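Local coordinates for protein 6-phosphogluconolactonase (Trypanosoma cruzi, PDB 6VYE) that probably hydrolyses 6-phosphogluconolactone to 6-phosphogluconate, the second step of the pentose phosphate pathway, at residues A76-F81 / L111-D116; A156-F161 / P211-H216. All blocks are in the same frame, centred on the assembly; numbering follows the deposited sequence.

Interaction 1 of 2, residues A76-F81 / L111-D116; sequences ALRFFF and LVVPVD
Phe79 is gripped through its backbone by Leu111 and Val113. Its N donates to Leu111 O at 2.8 Å in an almost straight bond (175° at the hydrogen), though the donor is tilted 30° from the carbonyl plane. Phe79 O then accepts Val113 N, also at 2.8 Å, with the N lying close to the continuation of the carbonyl bond. The CA of Arg78 adds a C-H...O contact to the same Leu111 O. The two N-H...O bonds make a single parallel bridge between Phe79 and Val112, so the loop 111-116 flanks one edge of 77-81, whose other edge pairs with strand 46-50 of the mixed sheet through Arg78 and Phe80.

Side chains fill in around it. Val113 lays CB over one face of the Phe80 ring, nearer the rim than the centre, a CH-pi contact of 4.2 Å to the centroid. With CG1 anti to the backbone N (chi1 -164°), that methyl meets Phe80 CE2 at 3.7 Å. Leu111 rests CD2 over a face of the Arg78 guanidinium, their chains crossing at about a right angle. Val113 O lies in the plane of the Phe81 ring at its edge; Tyr138 OH of helix 128-146 bonds both that oxygen and Phe81 N.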
# COMPACT_ATOMS: atom_id res chain seq x y z
N ALA A 76 9.31 7.99 14.45
CA ALA A 76 8.47 8.80 13.55
C ALA A 76 7.34 7.98 12.90
O ALA A 76 6.30 8.61 12.59
CB ALA A 76 9.31 9.46 12.52
N LEU A 77 7.47 6.66 12.77
CA LEU A 77 6.55 5.82 11.96
C LEU A 77 6.19 4.54 12.72
O LEU A 77 7.06 3.90 13.36
CB LEU A 77 7.18 5.45 10.60
CG LEU A 77 7.23 6.57 9.55
CD1 LEU A 77 7.88 6.11 8.26
CD2 LEU A 77 5.87 7.17 9.25
N ARG A 78 4.93 4.14 12.54
CA ARG A 78 4.40 2.82 12.94
C ARG A 78 4.05 2.10 11.64
O ARG A 78 3.24 2.61 10.83
CB ARG A 78 3.24 3.00 13.91
CG ARG A 78 2.90 1.74 14.67
CD ARG A 78 1.55 1.90 15.39
NE ARG A 78 1.63 2.89 16.48
CZ ARG A 78 2.18 2.67 17.67
NH1 ARG A 78 2.75 1.52 17.98
NH2 ARG A 78 2.21 3.63 18.56
N PHE A 79 4.76 1.01 11.41
CA PHE A 79 4.80 0.27 10.14
C PHE A 79 3.73 -0.82 10.18
O PHE A 79 3.84 -1.77 10.99
CB PHE A 79 6.21 -0.28 9.90
CG PHE A 79 7.27 0.77 9.70
CD1 PHE A 79 7.49 1.30 8.44
CD2 PHE A 79 8.09 1.17 10.75
CE1 PHE A 79 8.46 2.27 8.24
CE2 PHE A 79 9.06 2.14 10.55
CZ PHE A 79 9.28 2.64 9.28
N PHE A 80 2.77 -0.71 9.28
CA PHE A 80 1.71 -1.71 8.98
C PHE A 80 1.93 -2.20 7.55
O PHE A 80 2.78 -1.66 6.86
CB PHE A 80 0.34 -1.05 9.09
CG PHE A 80 -0.03 -0.58 10.48
CD1 PHE A 80 0.44 0.64 10.97
CD2 PHE A 80 -0.88 -1.32 11.28
CE1 PHE A 80 0.09 1.08 12.24
CE2 PHE A 80 -1.20 -0.89 12.56
CZ PHE A 80 -0.71 0.31 13.05
N PHE A 81 1.16 -3.18 7.11
CA PHE A 81 1.26 -3.75 5.75
C PHE A 81 -0.07 -3.53 5.04
O PHE A 81 -1.11 -3.80 5.66
CB PHE A 81 1.69 -5.20 5.82
CG PHE A 81 3.11 -5.33 6.31
CD1 PHE A 81 4.16 -5.36 5.41
CD2 PHE A 81 3.37 -5.28 7.66
CE1 PHE A 81 5.46 -5.43 5.87
CE2 PHE A 81 4.69 -5.29 8.12
CZ PHE A 81 5.72 -5.39 7.21
N LEU A 111 6.62 -0.56 17.07
CA LEU A 111 6.43 0.26 15.84
C LEU A 111 6.37 -0.64 14.60
O LEU A 111 6.30 -0.13 13.49
CB LEU A 111 7.55 1.29 15.75
CG LEU A 111 7.56 2.42 16.78
CD1 LEU A 111 8.58 3.50 16.38
CD2 LEU A 111 6.20 3.05 16.99
N VAL A 112 6.34 -1.96 14.80
CA VAL A 112 6.32 -2.93 13.68
C VAL A 112 5.10 -3.80 13.87
O VAL A 112 5.05 -4.49 14.87
CB VAL A 112 7.63 -3.75 13.64
CG1 VAL A 112 7.60 -4.77 12.52
CG2 VAL A 112 8.82 -2.84 13.53
N VAL A 113 4.17 -3.76 12.93
CA VAL A 113 2.84 -4.42 13.11
C VAL A 113 2.59 -5.33 11.92
O VAL A 113 1.87 -4.96 11.00
CB VAL A 113 1.76 -3.34 13.31
CG1 VAL A 113 0.48 -3.93 13.86
CG2 VAL A 113 2.27 -2.21 14.21
N PRO A 114 3.18 -6.54 11.90
CA PRO A 114 2.97 -7.51 10.82
C PRO A 114 1.58 -8.16 10.90
O PRO A 114 0.94 -8.09 11.94
CB PRO A 114 4.00 -8.64 11.05
CG PRO A 114 4.73 -8.28 12.34
CD PRO A 114 4.04 -7.08 12.97
N VAL A 115 1.13 -8.74 9.79
CA VAL A 115 -0.07 -9.62 9.78
C VAL A 115 0.31 -10.94 10.48
O VAL A 115 1.39 -11.47 10.19
CB VAL A 115 -0.57 -9.80 8.33
CG1 VAL A 115 -1.70 -10.82 8.22
CG2 VAL A 115 -0.97 -8.48 7.71
N ASP A 116 -0.50 -11.43 11.41
CA ASP A 116 -0.31 -12.78 12.01
C ASP A 116 -0.58 -13.82 10.91
O ASP A 116 -1.71 -13.84 10.42
CB ASP A 116 -1.18 -13.00 13.25
CG ASP A 116 -0.58 -14.02 14.22
OD1 ASP A 116 0.48 -13.74 14.81
OD2 ASP A 116 -1.19 -15.09 14.39

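Interaction 2 of 2, residues A156-F161 / P211-H216; sequences AEIPVF and PITIIH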
# COMPACT_ATOMS: atom_id res chain seq x y z
N ALA A 156 -20.08 2.04 9.41
CA ALA A 156 -18.71 1.47 9.38
C ALA A 156 -17.71 2.47 10.00
O ALA A 156 -17.77 3.67 9.66
CB ALA A 156 -18.30 1.10 7.97
N GLU A 157 -16.84 1.97 10.87
CA GLU A 157 -15.75 2.77 11.48
C GLU A 157 -14.42 2.30 10.89
O GLU A 157 -14.12 1.11 10.86
CB GLU A 157 -15.82 2.68 13.01
CG GLU A 157 -15.99 4.04 13.65
CD GLU A 157 -16.52 4.04 15.06
OE1 GLU A 157 -17.68 3.62 15.25
OE2 GLU A 157 -15.78 4.47 15.96
N ILE A 158 -13.66 3.24 10.37
CA ILE A 158 -12.47 2.95 9.55
C ILE A 158 -11.29 3.59 10.27
O ILE A 158 -11.40 4.70 10.80
CB ILE A 158 -12.72 3.44 8.10
CG1 ILE A 158 -13.93 2.73 7.48
CG2 ILE A 158 -11.50 3.27 7.21
CD1 ILE A 158 -13.74 1.24 7.31
N PRO A 159 -10.15 2.89 10.37
CA PRO A 159 -8.91 3.52 10.77
C PRO A 159 -8.48 4.47 9.65
O PRO A 159 -8.75 4.23 8.50
CB PRO A 159 -7.96 2.35 11.00
CG PRO A 159 -8.47 1.30 10.05
CD PRO A 159 -9.98 1.48 10.00
N VAL A 160 -7.86 5.58 10.04
CA VAL A 160 -7.38 6.63 9.11
C VAL A 160 -5.86 6.54 9.15
O VAL A 160 -5.28 6.89 10.17
CB VAL A 160 -7.95 8.01 9.48
CG1 VAL A 160 -7.33 9.13 8.66
CG2 VAL A 160 -9.46 8.03 9.31
N PHE A 161 -5.28 5.95 8.12
CA PHE A 161 -3.80 5.86 7.94
C PHE A 161 -3.26 7.24 7.57
O PHE A 161 -3.93 8.00 6.86
CB PHE A 161 -3.46 4.78 6.92
CG PHE A 161 -3.41 3.38 7.49
CD1 PHE A 161 -2.27 2.90 8.07
CD2 PHE A 161 -4.52 2.55 7.44
CE1 PHE A 161 -2.21 1.60 8.52
CE2 PHE A 161 -4.47 1.26 7.92
CZ PHE A 161 -3.34 0.81 8.52
N PRO A 211 -10.37 -0.79 -0.56
CA PRO A 211 -10.50 0.55 -1.14
C PRO A 211 -10.95 1.60 -0.10
O PRO A 211 -10.37 2.66 -0.05
CB PRO A 211 -11.48 0.32 -2.30
CG PRO A 211 -11.27 -1.13 -2.67
CD PRO A 211 -11.06 -1.83 -1.33
N ILE A 212 -11.95 1.32 0.73
CA ILE A 212 -12.49 2.36 1.66
C ILE A 212 -11.36 2.83 2.60
O ILE A 212 -11.30 4.01 2.89
CB ILE A 212 -13.75 1.90 2.42
CG1 ILE A 212 -14.42 3.04 3.18
CG2 ILE A 212 -13.46 0.74 3.36
CD1 ILE A 212 -14.79 4.25 2.29
N THR A 213 -10.45 1.96 2.99
CA THR A 213 -9.31 2.31 3.86
C THR A 213 -8.34 3.24 3.13
O THR A 213 -7.93 4.17 3.76
CB THR A 213 -8.53 1.10 4.37
OG1 THR A 213 -9.45 0.26 5.08
CG2 THR A 213 -7.43 1.52 5.31
N ILE A 214 -7.98 2.92 1.88
CA ILE A 214 -7.04 3.73 1.06
C ILE A 214 -7.70 5.08 0.76
O ILE A 214 -7.02 6.16 0.84
CB ILE A 214 -6.62 2.95 -0.21
CG1 ILE A 214 -5.83 1.71 0.17
CG2 ILE A 214 -5.85 3.85 -1.17
CD1 ILE A 214 -5.67 0.71 -0.95
N ILE A 215 -8.97 5.05 0.42
CA ILE A 215 -9.76 6.26 0.06
C ILE A 215 -9.75 7.28 1.21
O ILE A 215 -9.75 8.48 0.92
CB ILE A 215 -11.18 5.85 -0.39
CG1 ILE A 215 -11.13 5.32 -1.83
CG2 ILE A 215 -12.16 7.01 -0.25
CD1 ILE A 215 -12.36 4.53 -2.25
N HIS A 216 -9.67 6.83 2.46
CA HIS A 216 -9.68 7.71 3.65
C HIS A 216 -8.29 7.97 4.26
O HIS A 216 -8.26 8.61 5.33
CB HIS A 216 -10.68 7.16 4.66
CG HIS A 216 -12.05 7.53 4.25
ND1 HIS A 216 -12.84 6.70 3.45
CD2 HIS A 216 -12.74 8.67 4.43
CE1 HIS A 216 -13.97 7.32 3.21
NE2 HIS A 216 -13.94 8.52 3.80
O HOH W 1 -7.10 4.95 6.22
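Ile158 and Phe161 supply the apolar part of the contact, meeting Ile212 and Thr213 of the short helix 211-215. The outermost carbon of Ile158, CD1, reaches Ile212 CG2 at 4.0 Å, the two side chains crossing at a slant. Ile158 CG2, anti to its backbone N, instead faces the helix backbone at Thr213 CA. Further along, the methyl of Thr213 approaches the edge of the Phe161 ring, close to its plane, with CG2 3.8 Å from CD2. Val160 sets CG1 3.5 Å from His216 O, a carbon against a carbonyl just past the helix.

The segment 156-161, which leads into strand 163-167 of the central sheet, lies against the helix that joins strands 206-209 and 219-224 of that sheet, in a protein of the glucosamine-6-phosphate isomerase/6-phosphogluconolactonase family.

No direct hydrogen bond joins the two segments; a water does that work. It donates to Pro159 O (2.9 Å) and to Thr213 O (2.7 Å) and accepts from Phe161 N (2.8 Å), so three backbone groups are satisfied at one point. The same water sits at the edge of the Phe161 ring, in its plane.

Within 211-216, His216 ND1 donates to Ile212 O at 3.1 Å, with the oxygen in the imidazole plane, which helps to fix the rotation of the ring. His216 N gives that oxygen a second, weak bond. Thr213 OG1 is held by Ala190 O and by Thr210 OG1, while its methyl is the branch that faces Phe161.

Both segments of interaction 1 precede both of interaction 2 in the sequence, and the centres of the two contacts lie about 17 Å apart, each about 12 Å from the centre of the chain. Segment 76-81 belongs to the mixed sheet, while interaction 2 lies where the chain enters it, before strand 163-167 and between strands 206-209 and 219-224. Strand 46-50 separates 77-85 from 163-167. The contacts meet directly where the rings of Phe80 and Phe161 pack edge-to-face, Phe80 CG being 3.6 Å from Phe161 CE1. Helix 128-146 spans both, since Tyr138 touches Phe80 and Ile142 touches Phe161. A chain of contacts, Val113 to Phe80 to Phe161 to Thr213, runs from the loop 111-116 to helix 211-215.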